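Long-range contact in GH127 beta-L-arabinofuranoside (PDB 4QK0), which probably hydrolyses terminal beta-L-arabinofuranosyl residues from arabinose-containing glycans, as a retaining glycoside hydrolase of family GH127: residues F241-G245 / F315-F319. Residues are numbered along the deposited sequence; the frame is centred on the assembly and turned at random.
Sequences FWYDG and FGESF
Residues 241-245 form an irregular loop between helix 227-234 and strand 264-265, and they meet the turn 315-317 that leads into strand 318-319; the nearest CA atoms are those of Tyr243 and Gly316, 6.7 Å apart. From Trp242 (phi/psi -58/-35, chi1 p, chi2 -88°) the indole reaches across the gap and turns the edge of its six-membered ring toward the face of the Phe315 ring, a T-shaped pair with centroids 5.5 Å apart and planes at 89°. Trp242 CE3 lies 3.8 Å from Phe315 CZ, and Trp242 CH2 lies 3.8 Å from Gly316 CA. Tyr243 is extended (-81/127) with chi1 t, its ring at 16° to that of Phe315 but slid aside, centroids 5.8 Å apart, so overlap is slight; Tyr243 CD1 is 3.9 Å from Phe315 CE2. The three rings form an aromatic cluster that joins two loops of the GH127 catalytic domain, and Phe315 (-71/112, chi1 t) also stacks on His395 of the second subunit. Gly316 (79/6) leaves room for the phenol, since a CB here would collide with Tyr243 CE1. Glu317 (44/56) and Ser318 (-130/162) both face Ser313, a G1 beta bulge where the turn meets strand 318-319. Within the bulge, Ser318 (chi1 p) turns its OG back to donate to Phe315 O at 2.9 Å. One water lies 2.9 Å from Tyr243 OH and donates to Ser318 OG (2.8 Å) and Phe319 O (2.7 Å); a second bridges Tyr243 OH (3.3 Å) and Phe319 O (3.0 Å). Asp244 (chi1 m) places OD1 3.9 Å from Phe315 CE2.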
ATOM      1  N   PHE A 241      13.823   2.844 -18.149  1.00 59.55           N
ATOM      2  CA  PHE A 241      12.738   3.757 -17.765  1.00 53.61           C
ATOM      3  C   PHE A 241      12.304   3.462 -16.287  1.00 49.45           C
ATOM      4  O   PHE A 241      12.193   2.309 -15.907  1.00 49.58           O
ATOM      5  CB  PHE A 241      11.560   3.674 -18.774  1.00 47.20           C
ATOM      6  CG  PHE A 241      10.555   4.793 -18.606  1.00 41.97           C
ATOM      7  CD1 PHE A 241      10.928   6.107 -18.828  1.00 39.83           C
ATOM      8  CD2 PHE A 241       9.261   4.530 -18.194  1.00 36.83           C
ATOM      9  CE1 PHE A 241      10.024   7.154 -18.619  1.00 37.27           C
ATOM     10  CE2 PHE A 241       8.366   5.543 -18.002  1.00 38.05           C
ATOM     11  CZ  PHE A 241       8.747   6.873 -18.212  1.00 37.64           C
ATOM     12  N   TRP A 242      12.085   4.499 -15.475  1.00 45.41           N
ATOM     13  CA  TRP A 242      11.741   4.310 -14.055  1.00 42.62           C
ATOM     14  C   TRP A 242      10.476   3.458 -13.842  1.00 46.13           C
ATOM     15  O   TRP A 242      10.410   2.710 -12.866  1.00 48.94           O
ATOM     16  CB  TRP A 242      11.608   5.647 -13.312  1.00 39.03           C
ATOM     17  CG  TRP A 242      10.492   6.528 -13.821  1.00 39.94           C
ATOM     18  CD1 TRP A 242      10.575   7.452 -14.843  1.00 35.81           C
ATOM     19  CD2 TRP A 242       9.127   6.554 -13.374  1.00 34.11           C
ATOM     20  NE1 TRP A 242       9.355   8.035 -15.063  1.00 35.96           N
ATOM     21  CE2 TRP A 242       8.438   7.507 -14.190  1.00 35.08           C
ATOM     22  CE3 TRP A 242       8.409   5.843 -12.398  1.00 35.87           C
ATOM     23  CZ2 TRP A 242       7.077   7.817 -14.009  1.00 34.78           C
ATOM     24  CZ3 TRP A 242       7.033   6.136 -12.221  1.00 37.12           C
ATOM     25  CH2 TRP A 242       6.387   7.116 -13.023  1.00 36.77           C
ATOM     26  N   TYR A 243       9.476   3.574 -14.724  1.00 39.51           N
ATOM     27  CA  TYR A 243       8.228   2.822 -14.540  1.00 39.81           C
ATOM     28  C   TYR A 243       8.407   1.403 -15.036  1.00 43.87           C
ATOM     29  O   TYR A 243       8.807   1.178 -16.163  1.00 43.10           O
ATOM     30  CB  TYR A 243       7.084   3.485 -15.288  1.00 34.97           C
ATOM     31  CG  TYR A 243       5.723   2.844 -15.128  1.00 30.17           C
ATOM     32  CD1 TYR A 243       4.930   3.105 -14.020  1.00 28.88           C
ATOM     33  CD2 TYR A 243       5.195   2.042 -16.124  1.00 29.87           C
ATOM     34  CE1 TYR A 243       3.666   2.537 -13.872  1.00 31.73           C
ATOM     35  CE2 TYR A 243       3.931   1.483 -15.996  1.00 31.42           C
ATOM     36  CZ  TYR A 243       3.168   1.721 -14.858  1.00 30.09           C
ATOM     37  OH  TYR A 243       1.903   1.163 -14.743  1.00 31.14           O
ATOM     38  N   ASP A 244       8.090   0.451 -14.177  1.00 46.12           N
ATOM     39  CA  ASP A 244       8.382  -0.978 -14.427  1.00 55.29           C
ATOM     40  C   ASP A 244       7.718  -1.524 -15.699  1.00 47.50           C
ATOM     41  O   ASP A 244       8.323  -2.296 -16.420  1.00 41.56           O
ATOM     42  CB  ASP A 244       7.973  -1.845 -13.198  1.00 59.04           C
ATOM     43  CG  ASP A 244       8.865  -1.578 -11.955  1.00 64.31           C
ATOM     44  OD1 ASP A 244       9.386  -0.442 -11.776  1.00 65.35           O
ATOM     45  OD2 ASP A 244       9.040  -2.510 -11.153  1.00 70.18           O
ATOM     46  N   GLY A 245       6.473  -1.113 -15.953  1.00 39.81           N
ATOM     47  CA  GLY A 245       5.775  -1.517 -17.157  1.00 37.73           C
ATOM     48  C   GLY A 245       6.299  -0.860 -18.443  1.00 34.37           C
ATOM     49  O   GLY A 245       5.704  -1.039 -19.496  1.00 46.68           O
ATOM     50  N   PHE A 315       2.131   4.798  -7.733  1.00 22.09           N
ATOM     51  CA  PHE A 315       3.320   4.651  -8.527  1.00 24.24           C
ATOM     52  C   PHE A 315       2.873   4.731 -10.004  1.00 24.87           C
ATOM     53  O   PHE A 315       2.184   3.843 -10.511  1.00 22.60           O
ATOM     54  CB  PHE A 315       3.978   3.313  -8.254  1.00 24.15           C
ATOM     55  CG  PHE A 315       5.267   3.123  -8.956  1.00 25.12           C
ATOM     56  CD1 PHE A 315       6.363   3.819  -8.578  1.00 25.78           C
ATOM     57  CD2 PHE A 315       5.373   2.185  -9.999  1.00 25.25           C
ATOM     58  CE1 PHE A 315       7.559   3.626  -9.236  1.00 25.59           C
ATOM     59  CE2 PHE A 315       6.555   1.997 -10.656  1.00 25.03           C
ATOM     60  CZ  PHE A 315       7.658   2.729 -10.271  1.00 25.83           C
ATOM     61  N   GLY A 316       3.273   5.809 -10.678  1.00 26.07           N
ATOM     62  CA  GLY A 316       2.842   6.047 -12.068  1.00 24.92           C
ATOM     63  C   GLY A 316       1.447   6.595 -12.198  1.00 25.69           C
ATOM     64  O   GLY A 316       0.960   6.711 -13.304  1.00 28.71           O
ATOM     65  N   GLU A 317       0.795   6.916 -11.084  1.00 23.33           N
ATOM     66  CA  GLU A 317      -0.538   7.507 -11.089  1.00 25.68           C
ATOM     67  C   GLU A 317      -1.417   6.774 -12.086  1.00 25.32           C
ATOM     68  O   GLU A 317      -2.025   7.370 -12.962  1.00 21.96           O
ATOM     69  CB  GLU A 317      -0.447   8.998 -11.405  1.00 28.51           C
ATOM     70  CG  GLU A 317       0.693   9.689 -10.654  1.00 32.39           C
ATOM     71  CD  GLU A 317       0.879  11.126 -11.100  1.00 33.13           C
ATOM     72  OE1 GLU A 317       0.523  12.056 -10.371  1.00 31.68           O
ATOM     73  OE2 GLU A 317       1.353  11.312 -12.217  1.00 35.22           O
ATOM     74  N   SER A 318      -1.511   5.463 -11.901  1.00 26.29           N
ATOM     75  CA  SER A 318      -1.870   4.590 -12.968  1.00 26.02           C
ATOM     76  C   SER A 318      -2.983   3.609 -12.662  1.00 25.40           C
ATOM     77  O   SER A 318      -3.345   3.323 -11.494  1.00 22.21           O
ATOM     78  CB  SER A 318      -0.603   3.831 -13.388  1.00 30.35           C
ATOM     79  OG  SER A 318      -0.073   3.153 -12.274  1.00 33.59           O
ATOM     80  N   PHE A 319      -3.538   3.099 -13.759  1.00 23.10           N
ATOM     81  CA  PHE A 319      -4.292   1.891 -13.732  1.00 20.48           C
ATOM     82  C   PHE A 319      -3.406   0.750 -13.272  1.00 21.19           C
ATOM     83  O   PHE A 319      -2.192   0.701 -13.532  1.00 21.64           O
ATOM     84  CB  PHE A 319      -4.807   1.571 -15.114  1.00 21.03           C
ATOM     85  CG  PHE A 319      -5.894   2.516 -15.601  1.00 19.48           C
ATOM     86  CD1 PHE A 319      -7.157   2.451 -15.091  1.00 18.58           C
ATOM     87  CD2 PHE A 319      -5.612   3.487 -16.548  1.00 19.26           C
ATOM     88  CE1 PHE A 319      -8.158   3.308 -15.533  1.00 20.03           C
ATOM     89  CE2 PHE A 319      -6.612   4.370 -16.989  1.00 19.02           C
ATOM     90  CZ  PHE A 319      -7.881   4.291 -16.485  1.00 18.48           C
TER
HETATM   91  O   HOH W   1       0.301   0.370 -12.473  1.00 27.16           O
HETATM   92  O   HOH W   2      -0.790  -0.283 -15.969  1.00 37.79           O